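Local coordinates for CADD-like protein of unknown function (PDB 3B5O) that is of unknown function but belongs to the CADD-like, all-helical proteins of the haem oxygenase clan and is possibly an oxidoreductase, at residues A69-V74 against T193-Y198; Y19-I24 against A217-W222; E60-K65 against Y137-T142. All coordinates share one frame; numbering follows the deposited sequence.

Contact 1. Residues A69-V74 against T193-Y198; sequences AGWNGV and TSVAAY
Trp71 and Tyr198 set their rings near parallel, the planes 11° apart, but slid so far past each other in opposite directions that they barely overlap. Each ring receives a C-H over one of its faces instead. Tyr198 CB sits 3.4 Å from the centroid of the indole five-membered ring, and Trp71 CA stands 3.6 Å over the centre of the phenol ring. Each ring offers a face wide enough for the other residue's C-H. Beside this pair Val74 fills in with one branch: its CG2 lies 3.8 Å from Tyr198 CD2 and 3.9 Å from Val195 CG2. Val195 CG1 reaches the far end of the indole, 4.0 Å from Trp71 CZ3.

CG of Tyr198 stands anti to its carbonyl carbon (chi1 -60°), against Trp71 CG at 3.7 Å. At the polar edge its hydroxyl accepts a nearly straight bond from Gly73 N (2.9 Å, 166°). So close an approach to the backbone suits a residue without a side chain. A water in the plane of the Tyr198 ring bonds OH at 2.7 Å and reaches Asn72 ND2 weakly, while Ser194 OG turns back to Leu191 O of its own helix. Tyr198, just beyond helix 190-196, thus packs on a helix-to-helix corner and bonds to the first turn of helix 72-85; in that corner Gly70 closes helix 38-68 with a Schellman motif and Trp71 is the N-cap of the next helix.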
loop_
_atom_site.group_PDB
_atom_site.type_symbol
_atom_site.label_atom_id
_atom_site.label_comp_id
_atom_site.label_asym_id
_atom_site.label_seq_id
_atom_site.Cartn_x
_atom_site.Cartn_y
_atom_site.Cartn_z
ATOM N N ALA A 69 7.848 -18.409 13.909
ATOM C CA ALA A 69 6.725 -19.310 14.185
ATOM C C ALA A 69 6.848 -20.650 13.463
ATOM O O ALA A 69 5.973 -21.514 13.610
ATOM C CB ALA A 69 5.405 -18.624 13.774
ATOM N N GLY A 70 7.892 -20.819 12.667
ATOM C CA GLY A 70 8.072 -22.029 11.854
ATOM C C GLY A 70 7.233 -22.064 10.590
ATOM O O GLY A 70 7.077 -23.119 9.968
ATOM N N TRP A 71 6.694 -20.906 10.187
ATOM C CA TRP A 71 5.931 -20.818 8.950
ATOM C C TRP A 71 6.880 -20.638 7.770
ATOM O O TRP A 71 6.922 -19.592 7.118
ATOM C CB TRP A 71 4.940 -19.647 9.019
ATOM C CG TRP A 71 3.823 -19.778 10.011
ATOM C CD1 TRP A 71 3.735 -20.636 11.083
ATOM C CD2 TRP A 71 2.629 -19.001 10.032
ATOM N NE1 TRP A 71 2.555 -20.434 11.758
ATOM C CE2 TRP A 71 1.858 -19.434 11.127
ATOM C CE3 TRP A 71 2.130 -17.964 9.226
ATOM C CZ2 TRP A 71 0.617 -18.883 11.421
ATOM C CZ3 TRP A 71 0.889 -17.421 9.525
ATOM C CH2 TRP A 71 0.156 -17.874 10.617
ATOM N N ASN A 72 7.667 -21.664 7.472
ATOM C CA ASN A 72 8.779 -21.501 6.549
ATOM C C ASN A 72 8.357 -21.178 5.124
ATOM O O ASN A 72 8.989 -20.345 4.452
ATOM C CB ASN A 72 9.662 -22.762 6.599
ATOM C CG ASN A 72 10.290 -22.959 7.951
ATOM O OD1 ASN A 72 10.833 -22.025 8.541
ATOM N ND2 ASN A 72 10.228 -24.183 8.456
ATOM N N GLY A 73 7.285 -21.810 4.659
ATOM C CA GLY A 73 6.760 -21.527 3.332
ATOM C C GLY A 73 6.311 -20.084 3.173
ATOM O O GLY A 73 6.421 -19.509 2.090
ATOM N N VAL A 74 5.768 -19.527 4.249
ATOM C CA VAL A 74 5.331 -18.128 4.251
ATOM C C VAL A 74 6.549 -17.206 4.220
ATOM O O VAL A 74 6.589 -16.244 3.449
ATOM C CB VAL A 74 4.474 -17.821 5.492
ATOM C CG1 VAL A 74 4.106 -16.323 5.551
ATOM C CG2 VAL A 74 3.198 -18.678 5.505
ATOM N N THR A 193 -1.988 -19.009 -0.230
ATOM C CA THR A 193 -1.776 -20.454 -0.214
ATOM C C THR A 193 -0.678 -20.843 0.759
ATOM O O THR A 193 -0.789 -21.874 1.425
ATOM C CB THR A 193 -1.498 -21.028 -1.615
ATOM O OG1 THR A 193 -0.301 -20.474 -2.148
ATOM C CG2 THR A 193 -2.632 -20.698 -2.545
ATOM N N SER A 194 0.353 -19.999 0.904
ATOM C CA SER A 194 1.406 -20.312 1.859
ATOM C C SER A 194 0.904 -20.233 3.292
ATOM O O SER A 194 1.209 -21.092 4.103
ATOM C CB SER A 194 2.654 -19.453 1.631
ATOM O OG SER A 194 2.477 -18.114 2.029
ATOM N N VAL A 195 0.133 -19.192 3.619
ATOM C CA VAL A 195 -0.381 -19.045 4.968
ATOM C C VAL A 195 -1.353 -20.184 5.306
ATOM O O VAL A 195 -1.369 -20.678 6.432
ATOM C CB VAL A 195 -1.057 -17.665 5.182
ATOM C CG1 VAL A 195 -1.795 -17.616 6.515
ATOM C CG2 VAL A 195 -0.023 -16.534 5.085
ATOM N N ALA A 196 -2.127 -20.600 4.304
ATOM C CA ALA A 196 -3.107 -21.689 4.491
ATOM C C ALA A 196 -2.467 -22.965 5.033
ATOM O O ALA A 196 -3.110 -23.737 5.770
ATOM C CB ALA A 196 -3.814 -21.976 3.178
ATOM N N ALA A 197 -1.209 -23.191 4.677
ATOM C CA ALA A 197 -0.478 -24.392 5.126
ATOM C C ALA A 197 -0.157 -24.430 6.628
ATOM O O ALA A 197 0.108 -25.506 7.184
ATOM C CB ALA A 197 0.790 -24.546 4.318
ATOM N N TYR A 198 -0.159 -23.272 7.292
ATOM C CA TYR A 198 0.230 -23.171 8.694
ATOM C C TYR A 198 -0.836 -22.669 9.648
ATOM O O TYR A 198 -0.844 -23.027 10.820
ATOM C CB TYR A 198 1.448 -22.242 8.825
ATOM C CG TYR A 198 2.649 -22.705 8.059
ATOM C CD1 TYR A 198 3.483 -23.696 8.575
ATOM C CD2 TYR A 198 2.939 -22.197 6.799
ATOM C CE1 TYR A 198 4.574 -24.124 7.883
ATOM C CE2 TYR A 198 4.023 -22.626 6.090
ATOM C CZ TYR A 198 4.841 -23.605 6.632
ATOM O OH TYR A 198 5.940 -24.021 5.925
HETATM O O HOH W 1 -0.011 -21.952 13.357
HETATM O O HOH W 2 7.601 -25.822 7.006
#

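Contact 2. Residues Y19-I24 against A217-W222; sequences YVAFSI and AMQVWW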
loop_
_atom_site.group_PDB
_atom_site.type_symbol
_atom_site.label_atom_id
_atom_site.label_comp_id
_atom_site.label_asym_id
_atom_site.label_seq_id
_atom_site.Cartn_x
_atom_site.Cartn_y
_atom_site.Cartn_z
ATOM N N TYR A 19 -14.834 0.528 2.416
ATOM C CA TYR A 19 -13.644 1.392 2.565
ATOM C C TYR A 19 -13.533 2.387 1.412
ATOM O O TYR A 19 -13.016 2.056 0.357
ATOM C CB TYR A 19 -12.377 0.538 2.680
ATOM C CG TYR A 19 -12.269 -0.051 4.045
ATOM C CD1 TYR A 19 -13.072 -1.128 4.421
ATOM C CD2 TYR A 19 -11.495 0.536 5.016
ATOM C CE1 TYR A 19 -13.052 -1.617 5.704
ATOM C CE2 TYR A 19 -11.446 0.057 6.307
ATOM C CZ TYR A 19 -12.247 -1.031 6.648
ATOM O OH TYR A 19 -12.236 -1.525 7.911
ATOM N N VAL A 20 -13.975 3.606 1.660
ATOM C CA VAL A 20 -13.937 4.644 0.621
ATOM C C VAL A 20 -12.519 4.945 0.152
ATOM O O VAL A 20 -12.329 5.365 -0.979
ATOM C CB VAL A 20 -14.616 5.947 1.059
ATOM C CG1 VAL A 20 -16.130 5.714 1.281
ATOM C CG2 VAL A 20 -13.977 6.586 2.281
ATOM N N ALA A 21 -11.511 4.751 0.994
ATOM C CA ALA A 21 -10.163 5.080 0.551
ATOM C C ALA A 21 -9.718 4.258 -0.639
ATOM O O ALA A 21 -8.832 4.672 -1.365
ATOM C CB ALA A 21 -9.161 4.894 1.700
ATOM N N PHE A 22 -10.287 3.061 -0.797
ATOM C CA PHE A 22 -9.894 2.161 -1.861
ATOM C C PHE A 22 -10.871 2.180 -3.023
ATOM O O PHE A 22 -10.708 1.413 -3.968
ATOM C CB PHE A 22 -9.628 0.770 -1.276
ATOM C CG PHE A 22 -8.543 0.819 -0.247
ATOM C CD1 PHE A 22 -7.255 1.103 -0.647
ATOM C CD2 PHE A 22 -8.822 0.745 1.109
ATOM C CE1 PHE A 22 -6.224 1.268 0.264
ATOM C CE2 PHE A 22 -7.770 0.889 2.038
ATOM C CZ PHE A 22 -6.498 1.155 1.593
ATOM N N SER A 23 -11.851 3.079 -2.948
ATOM C CA SER A 23 -12.791 3.302 -4.049
ATOM C C SER A 23 -12.238 4.295 -5.060
ATOM O O SER A 23 -11.792 5.383 -4.692
ATOM C CB SER A 23 -14.072 3.874 -3.497
ATOM O OG SER A 23 -14.927 4.366 -4.533
ATOM N N ILE A 24 -12.339 3.951 -6.336
ATOM C CA ILE A 24 -11.826 4.818 -7.385
ATOM C C ILE A 24 -12.636 6.108 -7.534
ATOM O O ILE A 24 -12.141 7.091 -8.089
ATOM C CB ILE A 24 -11.734 4.041 -8.728
ATOM C CG1 ILE A 24 -10.793 4.730 -9.721
ATOM C CG2 ILE A 24 -13.114 3.813 -9.346
ATOM C CD1 ILE A 24 -9.363 4.930 -9.233
ATOM N N ALA A 217 -5.942 1.730 9.150
ATOM C CA ALA A 217 -4.835 2.685 9.254
ATOM C C ALA A 217 -4.579 3.357 7.903
ATOM O O ALA A 217 -4.334 4.584 7.818
ATOM C CB ALA A 217 -3.569 1.994 9.765
HETATM N N MSE A 218 -4.620 2.571 6.852
HETATM C CA MSE A 218 -4.385 3.115 5.513
HETATM C C MSE A 218 -5.496 4.079 5.127
HETATM O O MSE A 218 -5.241 5.139 4.535
HETATM C CB MSE A 218 -4.305 1.992 4.505
HETATM C CG MSE A 218 -3.069 1.110 4.663
HETATM SE SE MSE A 218 -3.059 -0.420 3.520
HETATM C CE MSE A 218 -2.730 0.465 1.861
ATOM N N GLN A 219 -6.737 3.731 5.446
ATOM C CA GLN A 219 -7.841 4.639 5.149
ATOM C C GLN A 219 -7.735 5.974 5.876
ATOM O O GLN A 219 -7.938 7.039 5.283
ATOM C CB GLN A 219 -9.191 3.964 5.378
ATOM C CG GLN A 219 -10.347 4.963 5.297
ATOM C CD GLN A 219 -11.631 4.364 4.847
ATOM O OE1 GLN A 219 -11.709 3.798 3.770
ATOM N NE2 GLN A 219 -12.672 4.518 5.660
ATOM N N VAL A 220 -7.441 5.909 7.169
ATOM C CA VAL A 220 -7.227 7.106 7.963
ATOM C C VAL A 220 -6.149 7.995 7.336
ATOM O O VAL A 220 -6.317 9.195 7.237
ATOM C CB VAL A 220 -6.925 6.743 9.449
ATOM C CG1 VAL A 220 -6.251 7.905 10.167
ATOM C CG2 VAL A 220 -8.231 6.317 10.154
ATOM N N TRP A 221 -5.065 7.388 6.875
ATOM C CA TRP A 221 -3.984 8.124 6.214
ATOM C C TRP A 221 -4.450 8.842 4.969
ATOM O O TRP A 221 -4.172 10.030 4.796
ATOM C CB TRP A 221 -2.839 7.178 5.902
ATOM C CG TRP A 221 -1.697 7.724 5.131
ATOM C CD1 TRP A 221 -0.856 8.725 5.493
ATOM C CD2 TRP A 221 -1.202 7.190 3.904
ATOM N NE1 TRP A 221 0.107 8.889 4.535
ATOM C CE2 TRP A 221 -0.058 7.937 3.562
ATOM C CE3 TRP A 221 -1.609 6.138 3.068
ATOM C CZ2 TRP A 221 0.703 7.650 2.434
ATOM C CZ3 TRP A 221 -0.875 5.858 1.947
ATOM C CH2 TRP A 221 0.279 6.622 1.631
ATOM N N TRP A 222 -5.167 8.149 4.103
ATOM C CA TRP A 222 -5.672 8.809 2.894
ATOM C C TRP A 222 -6.545 10.016 3.243
ATOM O O TRP A 222 -6.461 11.053 2.606
ATOM C CB TRP A 222 -6.457 7.809 2.030
ATOM C CG TRP A 222 -5.582 6.971 1.155
ATOM C CD1 TRP A 222 -5.214 5.670 1.336
ATOM C CD2 TRP A 222 -4.911 7.413 -0.021
ATOM N NE1 TRP A 222 -4.371 5.260 0.329
ATOM C CE2 TRP A 222 -4.168 6.322 -0.516
ATOM C CE3 TRP A 222 -4.874 8.634 -0.713
ATOM C CZ2 TRP A 222 -3.415 6.412 -1.668
ATOM C CZ3 TRP A 222 -4.117 8.714 -1.849
ATOM C CH2 TRP A 222 -3.399 7.619 -2.313
HETATM O O HOH W 3 -15.267 3.957 4.310
#
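Ala21, in the short 3-10 segment 20-22 that follows helix 2-18, points its CB toward helix 204-230 and comes within 5.2 Å of Gln219, CA to CA. A methyl suits so close an approach, meeting Gln219 CG at 3.8 Å and Trp222 CB at 4.0 Å. Gln219 sends CG out anti to its backbone N (chi1 171°), and the extended chain beyond carries the amide to the turn. There OE1 accepts the N-H of Ala21 (N to OE1 2.9 Å) in a straight bond (171°), the donor standing above the carbonyl plane. NE2 donates to a water that also takes the N-H of Val20. An alanine at Gln219 would probably leave the Ala21 N-H without its acceptor and this water without its amide donor.

Alongside, Phe22 presents its ring edge to Met218, deposited as selenomethionine: CZ lies 3.7 Å from Met218 CB, and SE obliquely 5.5 Å from the ring centroid. Trp222 turns an indole edge toward the Phe22 face, planes 81° apart, in an offset edge-to-face pair. Tyr19 OH bonds Asp216 and Arg212, about one and two turns before Gln219. The Gln219 amide thus ties a 3-10 turn to the last long helix, beside Met-aromatic packing.

Contact 3. Residues E60-K65 against Y137-T142; sequences ELARRK and YVLGAT
Val138 directs its CB at helix 38-68 and splits there, each branch finding a different residue. CG1, anti to the backbone N (chi1 173°), rests 3.8 Å from Ala62 CB and equally close to Ala62 CA. CG2 meets the first part of Lys65, 4.3 Å from its CG. A beta-branched valine thus spans two residues one helical turn apart. Lys65 meets the valine with its CG; the chain then leads away, and NZ ends on the carbonyl oxygen of Arg133.

Ala62 is met from several sides. Its methyl touches the valine and also Thr142 OG1, 3.3 Å from Ala62 CB, while Leu139 CD2 lies 4.1 Å from Ala62 O. The threonine hydroxyl, though pressed against a methyl, is satisfied within its own helix: OG1 donates to Val138 O at 2.8 Å, and that carbonyl also accepts the backbone N-H of Thr142. A polar residue can therefore sit in a buried, apolar seam.

On another flank of helix 38-68, Glu60 is gripped side-on by Arg63, whose NE and NH2 each take one carboxylate oxygen; OE2 also receives Arg64 NE. The segment axes pass 9.7 Å apart at 145°, a roughly antiparallel helix pair packed through small and branched residues, as expected in a haem oxygenase-like helical bundle.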
loop_
_atom_site.group_PDB
_atom_site.type_symbol
_atom_site.label_atom_id
_atom_site.label_comp_id
_atom_site.label_asym_id
_atom_site.label_seq_id
_atom_site.Cartn_x
_atom_site.Cartn_y
_atom_site.Cartn_z
ATOM N N GLU A 60 9.676 -7.382 5.575
ATOM C CA GLU A 60 10.783 -8.030 6.257
ATOM C C GLU A 60 10.448 -8.394 7.682
ATOM O O GLU A 60 10.796 -9.477 8.157
ATOM C CB GLU A 60 12.039 -7.174 6.177
ATOM C CG GLU A 60 13.232 -7.688 6.955
ATOM C CD GLU A 60 13.759 -9.024 6.546
ATOM O OE1 GLU A 60 13.463 -9.496 5.442
ATOM O OE2 GLU A 60 14.542 -9.576 7.355
ATOM N N LEU A 61 9.782 -7.506 8.402
ATOM C CA LEU A 61 9.362 -7.839 9.763
ATOM C C LEU A 61 8.397 -9.018 9.761
ATOM O O LEU A 61 8.476 -9.907 10.618
ATOM C CB LEU A 61 8.741 -6.645 10.455
ATOM C CG LEU A 61 9.651 -5.451 10.714
ATOM C CD1 LEU A 61 8.875 -4.331 11.422
ATOM C CD2 LEU A 61 10.889 -5.865 11.509
ATOM N N ALA A 62 7.481 -9.047 8.801
ATOM C CA ALA A 62 6.547 -10.173 8.685
ATOM C C ALA A 62 7.285 -11.474 8.354
ATOM O O ALA A 62 6.942 -12.538 8.886
ATOM C CB ALA A 62 5.488 -9.881 7.608
ATOM N N ARG A 63 8.303 -11.385 7.501
ATOM C CA ARG A 63 9.111 -12.554 7.163
ATOM C C ARG A 63 9.746 -13.136 8.421
ATOM O O ARG A 63 9.759 -14.355 8.632
ATOM C CB ARG A 63 10.168 -12.175 6.134
ATOM C CG ARG A 63 10.956 -13.384 5.612
ATOM C CD ARG A 63 12.134 -12.968 4.753
ATOM N NE ARG A 63 13.197 -12.353 5.535
ATOM C CZ ARG A 63 14.100 -13.020 6.243
ATOM N NH1 ARG A 63 14.097 -14.343 6.274
ATOM N NH2 ARG A 63 15.002 -12.359 6.929
ATOM N N ARG A 64 10.275 -12.264 9.268
ATOM C CA ARG A 64 10.909 -12.705 10.502
ATOM C C ARG A 64 9.908 -13.304 11.479
ATOM O O ARG A 64 10.209 -14.285 12.170
ATOM C CB ARG A 64 11.668 -11.544 11.137
ATOM C CG ARG A 64 12.863 -11.138 10.305
ATOM C CD ARG A 64 13.501 -9.807 10.706
ATOM N NE ARG A 64 14.750 -9.743 9.962
ATOM C CZ ARG A 64 15.922 -10.222 10.392
ATOM N NH1 ARG A 64 16.104 -10.650 11.647
ATOM N NH2 ARG A 64 16.920 -10.188 9.570
ATOM N N LYS A 65 8.713 -12.727 11.535
ATOM C CA LYS A 65 7.650 -13.300 12.368
ATOM C C LYS A 65 7.290 -14.704 11.871
ATOM O O LYS A 65 7.100 -15.633 12.665
ATOM C CB LYS A 65 6.413 -12.408 12.364
ATOM C CG LYS A 65 6.565 -11.158 13.177
ATOM C CD LYS A 65 6.377 -11.380 14.683
ATOM C CE LYS A 65 6.700 -10.122 15.447
ATOM N NZ LYS A 65 6.374 -10.265 16.909
ATOM N N TYR A 137 -1.678 -12.270 13.383
ATOM C CA TYR A 137 -2.113 -10.893 13.247
ATOM C C TYR A 137 -1.240 -10.179 12.248
ATOM O O TYR A 137 -1.731 -9.445 11.388
ATOM C CB TYR A 137 -2.016 -10.219 14.596
ATOM C CG TYR A 137 -2.605 -8.840 14.718
ATOM C CD1 TYR A 137 -1.886 -7.714 14.325
ATOM C CD2 TYR A 137 -3.863 -8.634 15.282
ATOM C CE1 TYR A 137 -2.384 -6.457 14.486
ATOM C CE2 TYR A 137 -4.370 -7.371 15.451
ATOM C CZ TYR A 137 -3.632 -6.272 15.051
ATOM O OH TYR A 137 -4.128 -5.003 15.238
ATOM N N VAL A 138 0.074 -10.379 12.369
ATOM C CA VAL A 138 1.022 -9.709 11.456
ATOM C C VAL A 138 0.782 -10.148 10.020
ATOM O O VAL A 138 0.833 -9.329 9.094
ATOM C CB VAL A 138 2.481 -9.955 11.881
ATOM C CG1 VAL A 138 3.460 -9.409 10.824
ATOM C CG2 VAL A 138 2.724 -9.322 13.241
ATOM N N LEU A 139 0.535 -11.437 9.801
ATOM C CA LEU A 139 0.276 -11.899 8.444
ATOM C C LEU A 139 -1.064 -11.408 7.911
ATOM O O LEU A 139 -1.211 -11.248 6.718
ATOM C CB LEU A 139 0.418 -13.430 8.336
ATOM C CG LEU A 139 1.793 -13.876 7.831
ATOM C CD1 LEU A 139 2.019 -13.452 6.388
ATOM C CD2 LEU A 139 2.918 -13.361 8.706
ATOM N N GLY A 140 -2.039 -11.170 8.794
ATOM C CA GLY A 140 -3.266 -10.520 8.365
ATOM C C GLY A 140 -3.006 -9.118 7.840
ATOM O O GLY A 140 -3.549 -8.714 6.815
ATOM N N ALA A 141 -2.227 -8.350 8.588
ATOM C CA ALA A 141 -1.856 -7.007 8.127
ATOM C C ALA A 141 -1.071 -7.074 6.810
ATOM O O ALA A 141 -1.221 -6.218 5.920
ATOM C CB ALA A 141 -1.056 -6.285 9.197
ATOM N N THR A 142 -0.208 -8.078 6.691
ATOM C CA THR A 142 0.572 -8.255 5.485
ATOM C C THR A 142 -0.337 -8.631 4.310
ATOM O O THR A 142 -0.171 -8.141 3.195
ATOM C CB THR A 142 1.666 -9.323 5.717
ATOM O OG1 THR A 142 2.463 -8.954 6.841
ATOM C CG2 THR A 142 2.577 -9.489 4.484
#

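How the contacts relate
Contacts 1 and 3 form one continuous patch, their centres 11 Å apart. Leu139 joins them: its CD1 packs 3.6 Å from Val74 CG1 and 3.9 Å from Val195 CG2, so that a side chain of helix 135-163 fills in beside the corner between helices 38-68 and 72-85. Contact 2 stands apart, its centre about 29 Å from that of contact 1 and about 21 Å from that of contact 3, with nearest atoms still about 7 Å from the latter. Helix 135-163 connects the regions, since its Thr148 touches both Phe22 and Met218. Contact 2 joins parts near the two ends of the chain, whereas the segments of contacts 1 and 3 alternate in sequence.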